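Local coordinates for cytosine deaminase (Klebsiella pneumoniae, PDB 4R85), which probably catalyses the hydrolytic deamination of cytosine and 5-methylcytosine, using an iron(II) ion held in an amidohydrolase-fold TIM barrel, at residues I146-Q151 with M170-V175; R166-G171 with Y202-D207; H56-A61 with R115-V120; D119-S124 with P150-E155. All coordinates share one frame; numbering follows the deposited sequence.

Contact 1 (I146-Q151 with M170-V175). With 17E (5-methylcytosine), chain G.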
loop_
_atom_site.group_PDB
_atom_site.type_symbol
_atom_site.label_atom_id
_atom_site.label_comp_id
_atom_site.label_asym_id
_atom_site.label_seq_id
_atom_site.Cartn_x
_atom_site.Cartn_y
_atom_site.Cartn_z
ATOM N N ILE A 146 2.699 -7.576 26.384
ATOM C CA ILE A 146 1.395 -8.232 26.261
ATOM C C ILE A 146 0.263 -7.415 26.871
ATOM O O ILE A 146 0.328 -7.035 28.038
ATOM C CB ILE A 146 1.415 -9.619 26.916
ATOM C CG1 ILE A 146 2.365 -10.542 26.149
ATOM C CG2 ILE A 146 0.000 -10.198 26.989
ATOM C CD1 ILE A 146 2.820 -11.739 26.951
ATOM N N VAL A 147 -0.776 -7.171 26.072
ATOM C CA VAL A 147 -1.952 -6.430 26.513
ATOM C C VAL A 147 -3.123 -7.375 26.826
ATOM O O VAL A 147 -3.517 -8.184 25.979
ATOM C CB VAL A 147 -2.447 -5.459 25.424
ATOM C CG1 VAL A 147 -3.531 -4.526 25.993
ATOM C CG2 VAL A 147 -1.283 -4.636 24.819
ATOM N N ALA A 148 -3.680 -7.261 28.030
ATOM C CA ALA A 148 -4.933 -7.943 28.360
ATOM C C ALA A 148 -6.105 -7.259 27.667
ATOM O O ALA A 148 -6.621 -6.250 28.141
ATOM C CB ALA A 148 -5.151 -7.967 29.858
ATOM N N PHE A 149 -6.533 -7.836 26.551
ATOM C CA PHE A 149 -7.521 -7.230 25.670
ATOM C C PHE A 149 -8.837 -7.986 25.821
ATOM O O PHE A 149 -8.909 -9.166 25.490
ATOM C CB PHE A 149 -7.024 -7.327 24.220
ATOM C CG PHE A 149 -8.055 -6.939 23.182
ATOM C CD1 PHE A 149 -8.713 -5.721 23.249
ATOM C CD2 PHE A 149 -8.342 -7.788 22.128
ATOM C CE1 PHE A 149 -9.652 -5.362 22.291
ATOM C CE2 PHE A 149 -9.274 -7.440 21.166
ATOM C CZ PHE A 149 -9.932 -6.227 21.243
ATOM N N PRO A 150 -9.870 -7.321 26.361
ATOM C CA PRO A 150 -11.158 -7.989 26.586
ATOM C C PRO A 150 -12.033 -7.870 25.337
ATOM O O PRO A 150 -12.929 -7.031 25.298
ATOM C CB PRO A 150 -11.762 -7.187 27.735
ATOM C CG PRO A 150 -11.220 -5.772 27.505
ATOM C CD PRO A 150 -9.853 -5.933 26.867
ATOM N N GLN A 151 -11.763 -8.703 24.335
ATOM C CA GLN A 151 -12.444 -8.616 23.039
ATOM C C GLN A 151 -13.964 -8.496 23.122
ATOM O O GLN A 151 -14.581 -7.715 22.390
ATOM C CB GLN A 151 -12.101 -9.833 22.184
ATOM C CG GLN A 151 -12.847 -9.899 20.863
ATOM C CD GLN A 151 -12.367 -8.830 19.894
ATOM O OE1 GLN A 151 -11.420 -9.046 19.140
ATOM N NE2 GLN A 151 -13.006 -7.669 19.924
ATOM N N MET A 170 -1.472 -12.628 36.118
ATOM C CA MET A 170 -0.677 -13.631 35.414
ATOM C C MET A 170 0.563 -13.014 34.777
ATOM O O MET A 170 1.541 -13.712 34.495
ATOM C CB MET A 170 -1.516 -14.328 34.340
ATOM C CG MET A 170 -2.432 -15.410 34.885
ATOM S SD MET A 170 -3.589 -15.945 33.613
ATOM C CE MET A 170 -2.494 -16.680 32.404
ATOM N N GLY A 171 0.508 -11.712 34.533
ATOM C CA GLY A 171 1.687 -10.979 34.110
ATOM C C GLY A 171 1.591 -10.168 32.834
ATOM O O GLY A 171 2.614 -9.697 32.335
ATOM N N ALA A 172 0.392 -10.009 32.281
ATOM C CA ALA A 172 0.229 -9.071 31.171
ATOM C C ALA A 172 0.762 -7.693 31.595
ATOM O O ALA A 172 0.470 -7.219 32.694
ATOM C CB ALA A 172 -1.226 -8.973 30.756
ATOM N N ASP A 173 1.557 -7.072 30.726
ATOM C CA ASP A 173 2.224 -5.800 31.027
ATOM C C ASP A 173 1.300 -4.603 30.815
ATOM O O ASP A 173 1.525 -3.526 31.380
ATOM C CB ASP A 173 3.438 -5.595 30.114
ATOM C CG ASP A 173 4.186 -6.876 29.824
ATOM O OD1 ASP A 173 5.132 -7.194 30.578
ATOM O OD2 ASP A 173 3.835 -7.562 28.836
ATOM N N VAL A 174 0.293 -4.775 29.961
ATOM C CA VAL A 174 -0.555 -3.654 29.564
ATOM C C VAL A 174 -2.033 -3.974 29.773
ATOM O O VAL A 174 -2.482 -5.096 29.500
ATOM C CB VAL A 174 -0.322 -3.273 28.075
ATOM C CG1 VAL A 174 -0.961 -1.926 27.751
ATOM C CG2 VAL A 174 1.156 -3.230 27.762
ATOM N N VAL A 175 -2.783 -2.991 30.271
ATOM C CA VAL A 175 -4.226 -3.134 30.439
ATOM C C VAL A 175 -4.965 -2.650 29.193
ATOM O O VAL A 175 -4.782 -1.505 28.757
ATOM C CB VAL A 175 -4.743 -2.340 31.649
ATOM C CG1 VAL A 175 -6.264 -2.398 31.705
ATOM C CG2 VAL A 175 -4.129 -2.867 32.947
HETATM N N1 17E G . -10.412 -7.163 17.464
HETATM C C2 17E G . -10.825 -5.896 17.414
HETATM O O2 17E G . -11.802 -5.470 18.277
HETATM N N3 17E G . -10.305 -5.024 16.544
HETATM C C4 17E G . -9.349 -5.411 15.683
HETATM N N4 17E G . -8.803 -4.471 14.757
HETATM C C5 17E G . -8.884 -6.727 15.700
HETATM C C6 17E G . -9.450 -7.598 16.627
HETATM C CM5 17E G . -7.817 -7.173 14.752
#
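Val-147 and Val-174 are paired across two parallel strands, and their side chains cross obliquely on one face of the sheet. CG2 of Val-147 lies 3.7 Å from CB of Val-174, and CG1 lies near Val-174 O. On the other face CB of Ala-148 meets CB of Ala-172 at 4.2 Å. The methyl CG2 of Ile-146 reaches the same Ala-172 CB. Backbone bonds fix this register. Val-174 N donates to Ile-146 O at 3.0 Å, and Ala-148 N donates to Val-174 O at 2.9 Å. Asp-173 adds a third bond. With its CG beside its own backbone N (chi1 -37°), OD2 of Asp-173 accepts from Ile-146 N at 2.7 Å through its anti lone pair, while OD1 makes a salt bridge with Lys-135. Beyond the strand end, OE1 of Gln-151 accepts from N1 of 5-methylcytosine at 2.7 Å, and NE2 donates to the ligand O2 at 3.0 Å. The edge of the Phe-149 ring faces that same O2. The contact closes the beta-alpha-beta unit of strand 143-149, helix 160-170 and strand 174-175. Strand 111-119 flanks it in the sheet, and helix 126-137 packs on Ile-146.

Contact 2 (R166-G171 with Y202-D207)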
loop_
_atom_site.group_PDB
_atom_site.type_symbol
_atom_site.label_atom_id
_atom_site.label_comp_id
_atom_site.label_asym_id
_atom_site.label_seq_id
_atom_site.Cartn_x
_atom_site.Cartn_y
_atom_site.Cartn_z
ATOM N N ARG A 166 -7.321 -11.252 36.488
ATOM C CA ARG A 166 -6.532 -12.484 36.460
ATOM C C ARG A 166 -5.418 -12.379 35.420
ATOM O O ARG A 166 -4.287 -12.776 35.675
ATOM C CB ARG A 166 -7.435 -13.688 36.164
ATOM C CG ARG A 166 -6.702 -15.013 36.095
ATOM C CD ARG A 166 -6.171 -15.434 37.466
ATOM N NE ARG A 166 -5.160 -16.472 37.326
ATOM C CZ ARG A 166 -3.986 -16.456 37.945
ATOM N NH1 ARG A 166 -3.680 -15.461 38.774
ATOM N NH2 ARG A 166 -3.126 -17.446 37.748
ATOM N N ALA A 167 -5.739 -11.827 34.252
ATOM C CA ALA A 167 -4.751 -11.662 33.184
ATOM C C ALA A 167 -3.583 -10.780 33.621
ATOM O O ALA A 167 -2.419 -11.062 33.318
ATOM C CB ALA A 167 -5.413 -11.069 31.939
ATOM N N ILE A 168 -3.908 -9.696 34.312
ATOM C CA ILE A 168 -2.894 -8.801 34.857
ATOM C C ILE A 168 -2.058 -9.515 35.915
ATOM O O ILE A 168 -0.828 -9.427 35.914
ATOM C CB ILE A 168 -3.536 -7.513 35.418
ATOM C CG1 ILE A 168 -4.093 -6.670 34.266
ATOM C CG2 ILE A 168 -2.540 -6.723 36.268
ATOM C CD1 ILE A 168 -3.076 -6.371 33.179
ATOM N N GLU A 169 -2.707 -10.258 36.804
ATOM C CA GLU A 169 -1.949 -10.967 37.828
ATOM C C GLU A 169 -1.036 -12.038 37.226
ATOM O O GLU A 169 0.049 -12.307 37.749
ATOM C CB GLU A 169 -2.877 -11.561 38.890
ATOM C CG GLU A 169 -3.561 -10.500 39.724
ATOM C CD GLU A 169 -4.496 -11.071 40.770
ATOM O OE1 GLU A 169 -4.885 -12.254 40.647
ATOM O OE2 GLU A 169 -4.840 -10.329 41.716
ATOM N N MET A 170 -1.472 -12.628 36.118
ATOM C CA MET A 170 -0.677 -13.631 35.414
ATOM C C MET A 170 0.563 -13.014 34.777
ATOM O O MET A 170 1.541 -13.712 34.495
ATOM C CB MET A 170 -1.516 -14.328 34.340
ATOM C CG MET A 170 -2.432 -15.410 34.885
ATOM S SD MET A 170 -3.589 -15.945 33.613
ATOM C CE MET A 170 -2.494 -16.680 32.404
ATOM N N GLY A 171 0.508 -11.712 34.533
ATOM C CA GLY A 171 1.687 -10.979 34.110
ATOM C C GLY A 171 1.591 -10.168 32.834
ATOM O O GLY A 171 2.614 -9.697 32.335
ATOM N N TYR A 202 -2.152 -1.969 39.810
ATOM C CA TYR A 202 -1.077 -2.924 39.540
ATOM C C TYR A 202 0.133 -2.280 38.847
ATOM O O TYR A 202 1.087 -2.968 38.506
ATOM C CB TYR A 202 -1.588 -4.092 38.689
ATOM C CG TYR A 202 -2.539 -5.042 39.397
ATOM C CD1 TYR A 202 -3.910 -4.793 39.434
ATOM C CD2 TYR A 202 -2.069 -6.203 40.006
ATOM C CE1 TYR A 202 -4.787 -5.667 40.076
ATOM C CE2 TYR A 202 -2.945 -7.086 40.649
ATOM C CZ TYR A 202 -4.298 -6.807 40.681
ATOM O OH TYR A 202 -5.172 -7.681 41.313
ATOM N N GLY A 203 0.088 -0.971 38.638
ATOM C CA GLY A 203 1.198 -0.254 38.021
ATOM C C GLY A 203 1.533 -0.707 36.609
ATOM O O GLY A 203 2.699 -0.947 36.286
ATOM N N ARG A 204 0.515 -0.807 35.760
ATOM C CA ARG A 204 0.710 -1.281 34.396
ATOM C C ARG A 204 0.456 -0.179 33.382
ATOM O O ARG A 204 -0.123 0.861 33.705
ATOM C CB ARG A 204 -0.212 -2.474 34.106
ATOM C CG ARG A 204 -0.107 -3.597 35.133
ATOM C CD ARG A 204 1.227 -4.333 35.069
ATOM N NE ARG A 204 1.477 -5.064 36.307
ATOM C CZ ARG A 204 1.217 -6.355 36.492
ATOM N NH1 ARG A 204 1.472 -6.916 37.664
ATOM N NH2 ARG A 204 0.706 -7.088 35.513
ATOM N N LEU A 205 0.898 -0.417 32.153
ATOM C CA LEU A 205 0.615 0.481 31.045
ATOM C C LEU A 205 -0.826 0.262 30.591
ATOM O O LEU A 205 -1.483 -0.679 31.034
ATOM C CB LEU A 205 1.580 0.216 29.885
ATOM C CG LEU A 205 3.073 0.320 30.218
ATOM C CD1 LEU A 205 3.917 0.195 28.949
ATOM C CD2 LEU A 205 3.363 1.642 30.917
ATOM N N VAL A 206 -1.311 1.137 29.715
ATOM C CA VAL A 206 -2.676 1.048 29.191
ATOM C C VAL A 206 -2.658 1.191 27.675
ATOM O O VAL A 206 -1.995 2.077 27.145
ATOM C CB VAL A 206 -3.555 2.178 29.772
ATOM C CG1 VAL A 206 -4.907 2.257 29.059
ATOM C CG2 VAL A 206 -3.747 1.973 31.259
ATOM N N ASP A 207 -3.370 0.313 26.975
ATOM C CA ASP A 207 -3.540 0.451 25.527
ATOM C C ASP A 207 -4.927 -0.047 25.136
ATOM O O ASP A 207 -5.177 -1.247 25.147
ATOM C CB ASP A 207 -2.483 -0.347 24.774
ATOM C CG ASP A 207 -2.388 0.038 23.309
ATOM O OD1 ASP A 207 -1.257 0.037 22.765
ATOM O OD2 ASP A 207 -3.431 0.349 22.695
HETATM O O HOH W 1 1.800 -9.981 37.625
#
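The ring of Tyr-202 and the guanidinium of Arg-204 each have CG2 of Ile-168 over one face. CG2 of Ile-168 lies 4.0 Å from the centroid of the Tyr-202 ring, 27° off the ring normal, a CH-pi contact. CG2 of Ile-168 is also 3.4 Å from NH2 of Arg-204. The contact belongs to the outer layer of the TIM barrel. It joins the C-terminal end of helix 160-170 to the end of helix 185-202 and the lead into strand 205-209. Gly-171, just after helix 160-170, has positive phi in a Schellman motif. NH2 of Arg-204 donates to the carbonyl O of Ile-168 at 2.8 Å, tilted from the carbonyl plane. A weak bond from NE of Arg-204 to Tyr-202 O helps hold the guanidinium. NH2 also bonds to Ala-172 O, so the arginine ties together carbonyls around the helix end. Those carbonyls would suit its positive charge. A water accepts from NH1 of Arg-204 and donates to Glu-169 O. Near the surface, the Glu-169 carboxylate and the Tyr-202 ring have planes 67° apart. Tyr-202 OH donates to OE2 of Glu-169 at 2.7 Å, on the anti side of the carboxylate and 29° out of its plane.

Contact 3 (H56-A61 with R115-V120). With FE2 (Fe (II) ion), chain H; 17E (5-methylcytosine), chain G.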
loop_
_atom_site.group_PDB
_atom_site.type_symbol
_atom_site.label_atom_id
_atom_site.label_comp_id
_atom_site.label_asym_id
_atom_site.label_seq_id
_atom_site.Cartn_x
_atom_site.Cartn_y
_atom_site.Cartn_z
ATOM N N HIS A 56 1.286 -2.679 17.820
ATOM C CA HIS A 56 -0.085 -3.163 17.913
ATOM C C HIS A 56 -0.363 -4.290 16.922
ATOM O O HIS A 56 -0.572 -4.049 15.727
ATOM C CB HIS A 56 -1.064 -2.006 17.668
ATOM C CG HIS A 56 -2.484 -2.345 17.980
ATOM N ND1 HIS A 56 -3.259 -1.583 18.828
ATOM C CD2 HIS A 56 -3.275 -3.357 17.548
ATOM C CE1 HIS A 56 -4.466 -2.114 18.910
ATOM N NE2 HIS A 56 -4.494 -3.195 18.153
ATOM N N ILE A 57 -0.395 -5.515 17.432
ATOM C CA ILE A 57 -0.701 -6.691 16.622
ATOM C C ILE A 57 -1.443 -7.678 17.513
ATOM O O ILE A 57 -1.302 -7.618 18.735
ATOM C CB ILE A 57 0.598 -7.310 16.054
ATOM C CG1 ILE A 57 0.293 -8.445 15.070
ATOM C CG2 ILE A 57 1.540 -7.746 17.188
ATOM C CD1 ILE A 57 1.447 -8.725 14.103
ATOM N N HIS A 58 -2.260 -8.550 16.915
ATOM C CA HIS A 58 -2.975 -9.574 17.668
ATOM C C HIS A 58 -2.373 -10.937 17.388
ATOM O O HIS A 58 -2.851 -11.664 16.501
ATOM C CB HIS A 58 -4.455 -9.607 17.287
ATOM C CG HIS A 58 -5.192 -8.341 17.601
ATOM N ND1 HIS A 58 -6.072 -8.236 18.654
ATOM C CD2 HIS A 58 -5.194 -7.135 16.987
ATOM C CE1 HIS A 58 -6.580 -7.019 18.685
ATOM N NE2 HIS A 58 -6.062 -6.331 17.685
ATOM N N LEU A 59 -1.340 -11.292 18.143
ATOM C CA LEU A 59 -0.637 -12.561 17.927
ATOM C C LEU A 59 -1.459 -13.792 18.289
ATOM O O LEU A 59 -1.191 -14.882 17.789
ATOM C CB LEU A 59 0.690 -12.589 18.688
ATOM C CG LEU A 59 1.759 -11.654 18.136
ATOM C CD1 LEU A 59 3.041 -11.774 18.940
ATOM C CD2 LEU A 59 1.998 -11.952 16.655
ATOM N N ASP A 60 -2.453 -13.642 19.156
ATOM C CA ASP A 60 -3.270 -14.804 19.498
ATOM C C ASP A 60 -4.120 -15.261 18.313
ATOM O O ASP A 60 -4.373 -16.455 18.145
ATOM C CB ASP A 60 -4.119 -14.576 20.764
ATOM C CG ASP A 60 -5.118 -13.432 20.626
ATOM O OD1 ASP A 60 -6.109 -13.444 21.389
ATOM O OD2 ASP A 60 -4.927 -12.529 19.777
ATOM N N ALA A 61 -4.522 -14.310 17.473
ATOM C CA ALA A 61 -5.422 -14.602 16.356
ATOM C C ALA A 61 -4.698 -14.762 15.023
ATOM O O ALA A 61 -5.308 -15.124 14.020
ATOM C CB ALA A 61 -6.499 -13.524 16.240
ATOM N N ARG A 115 4.210 -5.147 20.612
ATOM C CA ARG A 115 3.174 -5.173 21.634
ATOM C C ARG A 115 1.983 -5.950 21.081
ATOM O O ARG A 115 1.389 -5.550 20.076
ATOM C CB ARG A 115 2.764 -3.756 22.042
ATOM C CG ARG A 115 1.574 -3.716 23.001
ATOM C CD ARG A 115 1.206 -2.275 23.361
ATOM N NE ARG A 115 2.121 -1.713 24.355
ATOM C CZ ARG A 115 2.019 -0.477 24.822
ATOM N NH1 ARG A 115 1.055 0.312 24.361
ATOM N NH2 ARG A 115 2.879 -0.029 25.734
ATOM N N THR A 116 1.654 -7.075 21.712
ATOM C CA THR A 116 0.552 -7.889 21.221
ATOM C C THR A 116 -0.638 -7.752 22.144
ATOM O O THR A 116 -0.481 -7.716 23.362
ATOM C CB THR A 116 0.916 -9.392 21.074
ATOM O OG1 THR A 116 -0.189 -10.090 20.488
ATOM C CG2 THR A 116 1.229 -10.027 22.424
ATOM N N HIS A 117 -1.823 -7.642 21.557
ATOM C CA HIS A 117 -3.051 -7.775 22.323
ATOM C C HIS A 117 -3.417 -9.258 22.371
ATOM O O HIS A 117 -3.180 -9.990 21.408
ATOM C CB HIS A 117 -4.171 -6.929 21.695
ATOM C CG HIS A 117 -3.878 -5.461 21.730
ATOM N ND1 HIS A 117 -4.511 -4.595 22.594
ATOM C CD2 HIS A 117 -2.966 -4.722 21.055
ATOM C CE1 HIS A 117 -4.015 -3.379 22.435
ATOM N NE2 HIS A 117 -3.077 -3.429 21.508
ATOM N N VAL A 118 -3.942 -9.708 23.510
ATOM C CA VAL A 118 -4.407 -11.083 23.654
ATOM C C VAL A 118 -5.812 -11.064 24.230
ATOM O O VAL A 118 -6.045 -10.435 25.253
ATOM C CB VAL A 118 -3.524 -11.895 24.619
ATOM C CG1 VAL A 118 -3.987 -13.366 24.657
ATOM C CG2 VAL A 118 -2.077 -11.792 24.215
ATOM N N ASP A 119 -6.741 -11.761 23.581
ATOM C CA ASP A 119 -8.131 -11.785 24.023
ATOM C C ASP A 119 -8.242 -12.517 25.367
ATOM O O ASP A 119 -7.909 -13.697 25.467
ATOM C CB ASP A 119 -9.001 -12.446 22.944
ATOM C CG ASP A 119 -10.477 -12.498 23.302
ATOM O OD1 ASP A 119 -11.229 -13.141 22.532
ATOM O OD2 ASP A 119 -10.900 -11.910 24.323
ATOM N N VAL A 120 -8.689 -11.804 26.401
ATOM C CA VAL A 120 -8.835 -12.409 27.728
ATOM C C VAL A 120 -10.306 -12.667 28.072
ATOM O O VAL A 120 -10.620 -13.117 29.168
ATOM C CB VAL A 120 -8.159 -11.575 28.843
ATOM C CG1 VAL A 120 -6.658 -11.441 28.575
ATOM C CG2 VAL A 120 -8.801 -10.197 28.964
HETATM FE FE FE2 H . -6.326 -4.080 17.174
HETATM N N1 17E G . -10.412 -7.163 17.464
HETATM C C2 17E G . -10.825 -5.896 17.414
HETATM O O2 17E G . -11.802 -5.470 18.277
HETATM N N3 17E G . -10.305 -5.024 16.544
HETATM C C4 17E G . -9.349 -5.411 15.683
HETATM N N4 17E G . -8.803 -4.471 14.757
HETATM C C5 17E G . -8.884 -6.727 15.700
HETATM C C6 17E G . -9.450 -7.598 16.627
HETATM C CM5 17E G . -7.817 -7.173 14.752
HETATM O O HOH W 2 -7.134 -15.334 23.135
#
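Ile-57 and Thr-116 form a parallel bridge: Ile-57 N donates to Arg-115 O at 3.2 Å, and His-117 N donates to Ile-57 O at 2.9 Å. Beyond the bridge, the side chains of Thr-116 and Asp-60 add bonds. OG1 of Thr-116, anti to its backbone N (chi1 -175°), accepts from Leu-59 N at 2.9 Å. CG of Asp-60 sits between its own backbone N and carbonyl carbon (chi1 62°), and OD1 takes the N-H of Asp-119 at 2.8 Å from above the carboxylate plane. A water donates to this OD1 and to Asp-119 O. Three histidines cluster on the metal side. NE2 of His-117 lies over one face of the His-56 ring, toward its rim, 3.2 Å from CE1 of His-56. The two ring planes are 31° apart. ND1 of His-56 is held by Ser-240. CB of His-117 approaches the His-58 ring off-centre. The methyl CM5 of 5-methylcytosine lies over one face of the His-58 ring, 3.4 Å from its CD2. NE2 of His-56 and NE2 of His-58 each bind iron at 2.3 Å. They form the HxH motif at the end of the first barrel strand, as in other amidohydrolases. His-209, His-241 and Asp-308 complete the site. The bonds of Thr-116 and His-117 to 57-59 probably help place both metal-binding histidines, with His-58 meeting iron and ligand alike.

Contact 4 (D119-S124 with P150-E155). With 17E (5-methylcytosine), chain G.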
loop_
_atom_site.group_PDB
_atom_site.type_symbol
_atom_site.label_atom_id
_atom_site.label_comp_id
_atom_site.label_asym_id
_atom_site.label_seq_id
_atom_site.Cartn_x
_atom_site.Cartn_y
_atom_site.Cartn_z
ATOM N N ASP A 119 -6.741 -11.761 23.581
ATOM C CA ASP A 119 -8.131 -11.785 24.023
ATOM C C ASP A 119 -8.242 -12.517 25.367
ATOM O O ASP A 119 -7.909 -13.697 25.467
ATOM C CB ASP A 119 -9.001 -12.446 22.944
ATOM C CG ASP A 119 -10.477 -12.498 23.302
ATOM O OD1 ASP A 119 -11.229 -13.141 22.532
ATOM O OD2 ASP A 119 -10.900 -11.910 24.323
ATOM N N VAL A 120 -8.689 -11.804 26.401
ATOM C CA VAL A 120 -8.835 -12.409 27.728
ATOM C C VAL A 120 -10.306 -12.667 28.072
ATOM O O VAL A 120 -10.620 -13.117 29.168
ATOM C CB VAL A 120 -8.159 -11.575 28.843
ATOM C CG1 VAL A 120 -6.658 -11.441 28.575
ATOM C CG2 VAL A 120 -8.801 -10.197 28.964
ATOM N N THR A 121 -11.208 -12.383 27.135
ATOM C CA THR A 121 -12.580 -12.860 27.279
ATOM C C THR A 121 -12.620 -14.305 26.784
ATOM O O THR A 121 -13.281 -14.652 25.801
ATOM C CB THR A 121 -13.623 -11.961 26.584
ATOM O OG1 THR A 121 -13.222 -11.701 25.233
ATOM C CG2 THR A 121 -13.767 -10.628 27.344
ATOM N N ASP A 122 -11.859 -15.134 27.487
ATOM C CA ASP A 122 -11.730 -16.560 27.213
ATOM C C ASP A 122 -11.428 -17.169 28.575
ATOM O O ASP A 122 -10.363 -16.941 29.145
ATOM C CB ASP A 122 -10.593 -16.815 26.208
ATOM C CG ASP A 122 -10.447 -18.298 25.831
ATOM O OD1 ASP A 122 -11.011 -19.160 26.534
ATOM O OD2 ASP A 122 -9.762 -18.604 24.824
ATOM N N PRO A 123 -12.387 -17.921 29.126
ATOM C CA PRO A 123 -12.242 -18.426 30.494
ATOM C C PRO A 123 -11.024 -19.338 30.677
ATOM O O PRO A 123 -10.584 -19.530 31.808
ATOM C CB PRO A 123 -13.549 -19.197 30.722
ATOM C CG PRO A 123 -14.521 -18.539 29.798
ATOM C CD PRO A 123 -13.721 -18.204 28.569
ATOM N N SER A 124 -10.479 -19.875 29.589
ATOM C CA SER A 124 -9.306 -20.748 29.685
ATOM C C SER A 124 -8.008 -19.941 29.784
ATOM O O SER A 124 -6.997 -20.446 30.283
ATOM C CB SER A 124 -9.228 -21.680 28.467
ATOM O OG SER A 124 -8.942 -20.932 27.293
ATOM N N PRO A 150 -9.870 -7.321 26.361
ATOM C CA PRO A 150 -11.158 -7.989 26.586
ATOM C C PRO A 150 -12.033 -7.870 25.337
ATOM O O PRO A 150 -12.929 -7.031 25.298
ATOM C CB PRO A 150 -11.762 -7.187 27.735
ATOM C CG PRO A 150 -11.220 -5.772 27.505
ATOM C CD PRO A 150 -9.853 -5.933 26.867
ATOM N N GLN A 151 -11.763 -8.703 24.335
ATOM C CA GLN A 151 -12.444 -8.616 23.039
ATOM C C GLN A 151 -13.964 -8.496 23.122
ATOM O O GLN A 151 -14.581 -7.715 22.390
ATOM C CB GLN A 151 -12.101 -9.833 22.184
ATOM C CG GLN A 151 -12.847 -9.899 20.863
ATOM C CD GLN A 151 -12.367 -8.830 19.894
ATOM O OE1 GLN A 151 -11.420 -9.046 19.140
ATOM N NE2 GLN A 151 -13.006 -7.669 19.924
ATOM N N GLU A 152 -14.582 -9.280 23.994
ATOM C CA GLU A 152 -16.039 -9.269 24.033
ATOM C C GLU A 152 -16.603 -8.352 25.118
ATOM O O GLU A 152 -17.789 -8.413 25.454
ATOM C CB GLU A 152 -16.584 -10.700 24.103
ATOM C CG GLU A 152 -16.188 -11.462 22.835
ATOM C CD GLU A 152 -16.831 -12.821 22.714
ATOM O OE1 GLU A 152 -16.119 -13.773 22.322
ATOM O OE2 GLU A 152 -18.040 -12.930 22.999
ATOM N N GLY A 153 -15.749 -7.482 25.644
ATOM C CA GLY A 153 -16.188 -6.489 26.603
ATOM C C GLY A 153 -15.844 -6.841 28.033
ATOM O O GLY A 153 -15.797 -8.015 28.413
ATOM N N ILE A 154 -15.583 -5.811 28.826
ATOM C CA ILE A 154 -15.379 -5.961 30.259
ATOM C C ILE A 154 -16.720 -6.106 30.986
ATOM O O ILE A 154 -16.905 -7.007 31.813
ATOM C CB ILE A 154 -14.618 -4.737 30.824
ATOM C CG1 ILE A 154 -13.219 -4.683 30.216
ATOM C CG2 ILE A 154 -14.552 -4.792 32.347
ATOM C CD1 ILE A 154 -12.413 -3.459 30.618
ATOM N N GLU A 155 -17.655 -5.212 30.685
ATOM C CA GLU A 155 -18.918 -5.162 31.410
ATOM C C GLU A 155 -19.956 -6.050 30.744
ATOM O O GLU A 155 -20.998 -6.330 31.324
ATOM C CB GLU A 155 -19.460 -3.722 31.459
ATOM C CG GLU A 155 -18.442 -2.641 31.797
ATOM C CD GLU A 155 -18.040 -2.636 33.275
ATOM O OE1 GLU A 155 -17.674 -1.556 33.779
ATOM O OE2 GLU A 155 -18.088 -3.699 33.937
HETATM N N1 17E G . -10.412 -7.163 17.464
HETATM C C2 17E G . -10.825 -5.896 17.414
HETATM O O2 17E G . -11.802 -5.470 18.277
HETATM N N3 17E G . -10.305 -5.024 16.544
HETATM C C4 17E G . -9.349 -5.411 15.683
HETATM N N4 17E G . -8.803 -4.471 14.757
HETATM C C5 17E G . -8.884 -6.727 15.700
HETATM C C6 17E G . -9.450 -7.598 16.627
HETATM C CM5 17E G . -7.817 -7.173 14.752
#
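Thr-121 and Glu-152 make the firmer of two hydrogen bonds here: Glu-152 N donates to OG1 of Thr-121 at 3.0 Å. The other is weak, from Gln-151 N to OD2 of Asp-119. Thr-121 OG1 also donates to the syn lone pair of OD2 of Asp-119 at 2.5 Å. Thr-121 N donates to the same OD2 of Asp-119 at 2.9 Å from above the carboxylate plane, closing an Asx turn. OG1 of Thr-121 sits between its backbone N and carbonyl carbon (chi1 50°), within reach of both partners. Pro-150 to Gly-153 form a type I beta turn. It carries Gln-151, whose amide binds 5-methylcytosine, so these bonds probably hold the pocket loop. In packing, CB of Gln-151 presses on the Asp-119 carboxylate, 3.2 Å from OD2. The side chains cross at about a right angle. CG2 of Thr-121 lies 4.0 Å from CB of Pro-150 and meets Gly-153 O, buried without a polar partner. Lys-87 bridges OD1 of Asp-119 and OE1 of Glu-152, probably easing their repulsion. The loops follow strands 111-119 and 143-149 and lead to helices 126-137 and 160-170. Met-164 of the latter packs on Val-120 and Pro-150, and helix 76-87 on Gln-151 and Glu-152.

Overall arrangement
Contacts 1, 3 and 4 are buried, while contact 2 lies at the surface. Contacts 1 and 3 are parallel strand pairings in one sheet, joined where strands 111-119 and 143-149 run side by side. Contact 4 continues both, pairing the loops that follow those two strands. Contact 2 starts on helix 160-170, where contact 1 also has an end, and reaches the turn that leads into strand 205-209. Chemistry follows place. Contact 3 brings metal-binding histidines, whereas contact 4 relies on carboxylate and hydroxyl bonds beside the ligand pocket. Contact 1 is mainly backbone and aliphatic, and contact 2 uses arginine, tyrosine and glutamate around a helix end.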